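PDB 6QWT: genome polyprotein from Chicken sicinivirus JSY, which is expected to act as an RNA-dependent RNA polymerase in its 3Dpol part, the piece present here, copying viral RNA during replication. Local coordinates for residues S199-D211 / T324-V336. Numbering follows the deposited sequence.
Sequences SQPGMYGSAVGCD and TSAWRILCYGDDV
A chi1 of -159° turns CG of Tyr332 away from the residue's own N, and the phenol ring reaches from the end of strand 327-332 to the loop 199-211, where the Val208 and Tyr332 side chains cross at about a right angle. Because chi1 of 173° sends CG1 anti to the valine N, CG2 is left anti to the carbonyl carbon and sits over the ring centre, 4.0 Å from the Tyr332 centroid, as a CH-pi contact.

Next to the ring, the backbones meet in a single parallel bridge, Ser206 with Cys331. Ala207 N gives a nearly straight bond to Cys331 O (2.7 Å, 171° at the hydrogen), while Cys331 N makes a weak one to Gly205 O at 3.0 Å; Asn309 of helix 298-316 also donates to Gly205 O. Strand 327-332 is an edge strand of the antiparallel palm sheet and runs into the YGDD sequence of motif C, whose type II' turn, Tyr332 to Asp335, leads back into strand 335-340.

Gly205 CA approaches Ile329 O at 3.1 Å in a CA-H...O contact. Leu330 rests CD1 on Gly202 CA (3.7 Å) and packs on the Ala207 methyl, with Phe381 touching both side chains. At the guanidinium edge of Arg328, NH1 donates to a water at 2.7 Å; that water donates to Gly202 O and Ile329 O, tying the type II turn from Gln200 to Met203 to the strand.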
loop_
_atom_site.group_PDB
_atom_site.type_symbol
_atom_site.label_atom_id
_atom_site.label_comp_id
_atom_site.label_asym_id
_atom_site.label_seq_id
_atom_site.Cartn_x
_atom_site.Cartn_y
_atom_site.Cartn_z
ATOM N N SER A 199 10.758 -0.521 -10.694
ATOM C CA SER A 199 11.879 -1.382 -11.054
ATOM C C SER A 199 13.127 -1.120 -10.223
ATOM O O SER A 199 14.130 -1.815 -10.411
ATOM C CB SER A 199 12.220 -1.221 -12.537
ATOM O OG SER A 199 13.063 -0.100 -12.737
ATOM N N GLN A 200 13.107 -0.133 -9.326
ATOM C CA GLN A 200 14.259 0.179 -8.476
ATOM C C GLN A 200 13.797 0.469 -7.051
ATOM O O GLN A 200 14.009 1.564 -6.524
ATOM C CB GLN A 200 15.044 1.360 -9.047
ATOM C CG GLN A 200 15.570 1.143 -10.462
ATOM C CD GLN A 200 16.259 2.370 -11.028
ATOM O OE1 GLN A 200 17.476 2.380 -11.215
ATOM N NE2 GLN A 200 15.481 3.412 -11.307
ATOM N N PRO A 201 13.171 -0.506 -6.386
ATOM C CA PRO A 201 12.718 -0.263 -5.011
ATOM C C PRO A 201 13.902 -0.039 -4.082
ATOM O O PRO A 201 14.935 -0.705 -4.186
ATOM C CB PRO A 201 11.937 -1.533 -4.656
ATOM C CG PRO A 201 12.432 -2.561 -5.579
ATOM C CD PRO A 201 12.881 -1.881 -6.830
ATOM N N GLY A 202 13.745 0.926 -3.176
ATOM C CA GLY A 202 14.827 1.451 -2.382
ATOM C C GLY A 202 15.300 2.818 -2.840
ATOM O O GLY A 202 15.775 3.612 -2.017
ATOM N N MET A 203 15.176 3.109 -4.133
ATOM C CA MET A 203 15.470 4.433 -4.651
ATOM C C MET A 203 14.253 5.340 -4.496
ATOM O O MET A 203 13.122 4.881 -4.309
ATOM C CB MET A 203 15.886 4.361 -6.120
ATOM C CG MET A 203 17.333 3.949 -6.331
ATOM S SD MET A 203 17.750 3.731 -8.073
ATOM C CE MET A 203 17.522 5.396 -8.688
ATOM N N TYR A 204 14.506 6.649 -4.565
ATOM C CA TYR A 204 13.461 7.671 -4.479
ATOM C C TYR A 204 12.664 7.567 -3.181
ATOM O O TYR A 204 11.507 7.989 -3.113
ATOM C CB TYR A 204 12.528 7.609 -5.691
ATOM C CG TYR A 204 13.269 7.454 -6.997
ATOM C CD1 TYR A 204 14.137 8.443 -7.445
ATOM C CD2 TYR A 204 13.114 6.315 -7.776
ATOM C CE1 TYR A 204 14.826 8.303 -8.638
ATOM C CE2 TYR A 204 13.798 6.168 -8.969
ATOM C CZ TYR A 204 14.651 7.165 -9.396
ATOM O OH TYR A 204 15.331 7.020 -10.584
ATOM N N GLY A 205 13.280 7.005 -2.142
ATOM C CA GLY A 205 12.623 6.892 -0.855
ATOM C C GLY A 205 11.407 5.998 -0.843
ATOM O O GLY A 205 10.583 6.102 0.070
ATOM N N SER A 206 11.271 5.111 -1.827
ATOM C CA SER A 206 10.088 4.276 -1.965
ATOM C C SER A 206 10.474 2.805 -2.041
ATOM O O SER A 206 11.398 2.429 -2.769
ATOM C CB SER A 206 9.287 4.661 -3.210
ATOM O OG SER A 206 8.253 3.728 -3.447
ATOM N N ALA A 207 9.747 1.977 -1.293
ATOM C CA ALA A 207 9.921 0.534 -1.316
ATOM C C ALA A 207 8.861 -0.168 -2.157
ATOM O O ALA A 207 8.820 -1.402 -2.176
ATOM C CB ALA A 207 9.907 -0.023 0.109
ATOM N N VAL A 208 8.008 0.589 -2.851
ATOM C CA VAL A 208 6.954 -0.014 -3.660
ATOM C C VAL A 208 7.572 -0.841 -4.777
ATOM O O VAL A 208 8.507 -0.401 -5.460
ATOM C CB VAL A 208 6.022 1.074 -4.213
ATOM C CG1 VAL A 208 5.024 0.478 -5.195
ATOM C CG2 VAL A 208 5.311 1.786 -3.070
ATOM N N GLY A 209 7.046 -2.050 -4.970
ATOM C CA GLY A 209 7.589 -2.984 -5.932
ATOM C C GLY A 209 8.671 -3.890 -5.390
ATOM O O GLY A 209 9.259 -4.657 -6.161
ATOM N N CYS A 210 8.952 -3.829 -4.094
ATOM C CA CYS A 210 10.016 -4.634 -3.522
ATOM C C CYS A 210 9.573 -6.078 -3.338
ATOM O O CYS A 210 8.386 -6.380 -3.186
ATOM C CB CYS A 210 10.461 -4.068 -2.177
ATOM S SG CYS A 210 9.319 -4.434 -0.833
ATOM N N ASP A 211 10.552 -6.973 -3.373
ATOM C CA ASP A 211 10.374 -8.375 -3.021
ATOM C C ASP A 211 11.119 -8.597 -1.714
ATOM O O ASP A 211 12.359 -8.634 -1.709
ATOM C CB ASP A 211 10.921 -9.285 -4.126
ATOM C CG ASP A 211 10.676 -10.752 -3.848
ATOM O OD1 ASP A 211 9.653 -11.079 -3.208
ATOM O OD2 ASP A 211 11.508 -11.580 -4.277
ATOM N N THR A 324 20.868 18.434 5.699
ATOM C CA THR A 324 20.096 18.190 4.486
ATOM C C THR A 324 20.763 17.205 3.541
ATOM O O THR A 324 20.187 16.897 2.493
ATOM C CB THR A 324 19.829 19.506 3.747
ATOM O OG1 THR A 324 21.072 20.107 3.361
ATOM C CG2 THR A 324 19.052 20.468 4.637
ATOM N N SER A 325 21.947 16.697 3.882
ATOM C CA SER A 325 22.639 15.721 3.061
ATOM C C SER A 325 22.829 14.368 3.730
ATOM O O SER A 325 23.260 13.427 3.054
ATOM C CB SER A 325 24.017 16.261 2.643
ATOM O OG SER A 325 23.887 17.303 1.694
ATOM N N ALA A 326 22.537 14.231 5.022
ATOM C CA ALA A 326 22.793 12.990 5.756
ATOM C C ALA A 326 21.467 12.445 6.272
ATOM O O ALA A 326 21.151 12.554 7.459
ATOM C CB ALA A 326 23.791 13.222 6.895
ATOM N N TRP A 327 20.696 11.836 5.372
ATOM C CA TRP A 327 19.412 11.259 5.735
ATOM C C TRP A 327 19.005 10.243 4.677
ATOM O O TRP A 327 19.443 10.316 3.525
ATOM C CB TRP A 327 18.335 12.343 5.881
ATOM C CG TRP A 327 18.159 13.181 4.650
ATOM C CD1 TRP A 327 18.806 14.346 4.352
ATOM C CD2 TRP A 327 17.286 12.914 3.546
ATOM N NE1 TRP A 327 18.387 14.824 3.132
ATOM C CE2 TRP A 327 17.454 13.963 2.617
ATOM C CE3 TRP A 327 16.378 11.893 3.253
ATOM C CZ2 TRP A 327 16.747 14.016 1.416
ATOM C CZ3 TRP A 327 15.676 11.950 2.059
ATOM C CH2 TRP A 327 15.866 13.002 1.157
ATOM N N ARG A 328 18.164 9.294 5.083
ATOM C CA ARG A 328 17.585 8.331 4.158
ATOM C C ARG A 328 16.186 7.971 4.631
ATOM O O ARG A 328 15.966 7.744 5.823
ATOM C CB ARG A 328 18.442 7.066 4.036
ATOM C CG ARG A 328 17.749 5.923 3.297
ATOM C CD ARG A 328 18.695 4.766 3.045
ATOM N NE ARG A 328 19.791 5.135 2.154
ATOM C CZ ARG A 328 19.691 5.181 0.829
ATOM N NH1 ARG A 328 18.542 4.881 0.238
ATOM N NH2 ARG A 328 20.739 5.528 0.094
ATOM N N ILE A 329 15.246 7.922 3.689
ATOM C CA ILE A 329 13.861 7.562 3.967
ATOM C C ILE A 329 13.485 6.379 3.084
ATOM O O ILE A 329 13.925 6.289 1.932
ATOM C CB ILE A 329 12.912 8.760 3.737
ATOM C CG1 ILE A 329 13.189 9.866 4.760
ATOM C CG2 ILE A 329 11.453 8.327 3.819
ATOM C CD1 ILE A 329 12.414 11.156 4.513
ATOM N N LEU A 330 12.702 5.453 3.635
ATOM C CA LEU A 330 12.157 4.336 2.869
ATOM C C LEU A 330 10.700 4.154 3.265
ATOM O O LEU A 330 10.398 3.916 4.438
ATOM C CB LEU A 330 12.946 3.047 3.107
ATOM C CG LEU A 330 12.598 1.868 2.193
ATOM C CD1 LEU A 330 13.001 2.150 0.751
ATOM C CD2 LEU A 330 13.273 0.609 2.699
ATOM N N CYS A 331 9.806 4.263 2.287
ATOM C CA CYS A 331 8.374 4.314 2.523
ATOM C C CYS A 331 7.660 3.264 1.684
ATOM O O CYS A 331 8.041 2.993 0.541
ATOM C CB CYS A 331 7.813 5.709 2.189
ATOM S SG CYS A 331 8.263 7.014 3.352
ATOM N N TYR A 332 6.616 2.680 2.269
ATOM C CA TYR A 332 5.627 1.891 1.531
ATOM C C TYR A 332 4.266 2.260 2.115
ATOM O O TYR A 332 3.905 1.788 3.195
ATOM C CB TYR A 332 5.886 0.390 1.627
ATOM C CG TYR A 332 5.237 -0.422 0.510
ATOM C CD1 TYR A 332 5.965 -1.370 -0.205
ATOM C CD2 TYR A 332 3.900 -0.237 0.171
ATOM C CE1 TYR A 332 5.377 -2.107 -1.225
ATOM C CE2 TYR A 332 3.307 -0.965 -0.846
ATOM C CZ TYR A 332 4.050 -1.898 -1.540
ATOM O OH TYR A 332 3.459 -2.622 -2.549
ATOM N N GLY A 333 3.516 3.090 1.397
ATOM C CA GLY A 333 2.252 3.575 1.931
ATOM C C GLY A 333 2.492 4.471 3.131
ATOM O O GLY A 333 3.243 5.449 3.067
ATOM N N ASP A 334 1.855 4.150 4.245
ATOM C CA ASP A 334 2.099 4.887 5.475
ATOM C C ASP A 334 3.234 4.282 6.293
ATOM O O ASP A 334 3.580 4.831 7.340
ATOM C CB ASP A 334 0.821 4.947 6.311
ATOM C CG ASP A 334 0.138 3.607 6.408
ATOM O OD1 ASP A 334 0.674 2.630 5.845
ATOM O OD2 ASP A 334 -0.938 3.530 7.036
ATOM N N ASP A 335 3.818 3.171 5.840
ATOM C CA ASP A 335 4.926 2.545 6.546
ATOM C C ASP A 335 6.235 3.237 6.179
ATOM O O ASP A 335 6.471 3.552 5.012
ATOM C CB ASP A 335 5.003 1.055 6.217
ATOM C CG ASP A 335 3.810 0.290 6.736
ATOM O OD1 ASP A 335 3.739 0.056 7.961
ATOM O OD2 ASP A 335 2.942 -0.067 5.918
ATOM N N VAL A 336 7.085 3.466 7.181
ATOM C CA VAL A 336 8.237 4.350 7.047
ATOM C C VAL A 336 9.396 3.796 7.848
ATOM O O VAL A 336 9.255 3.444 9.026
ATOM C CB VAL A 336 7.953 5.788 7.525
ATOM C CG1 VAL A 336 9.290 6.544 7.627
ATOM C CG2 VAL A 336 6.987 6.458 6.598
HETATM O O HOH W 1 16.021 4.100 0.796
#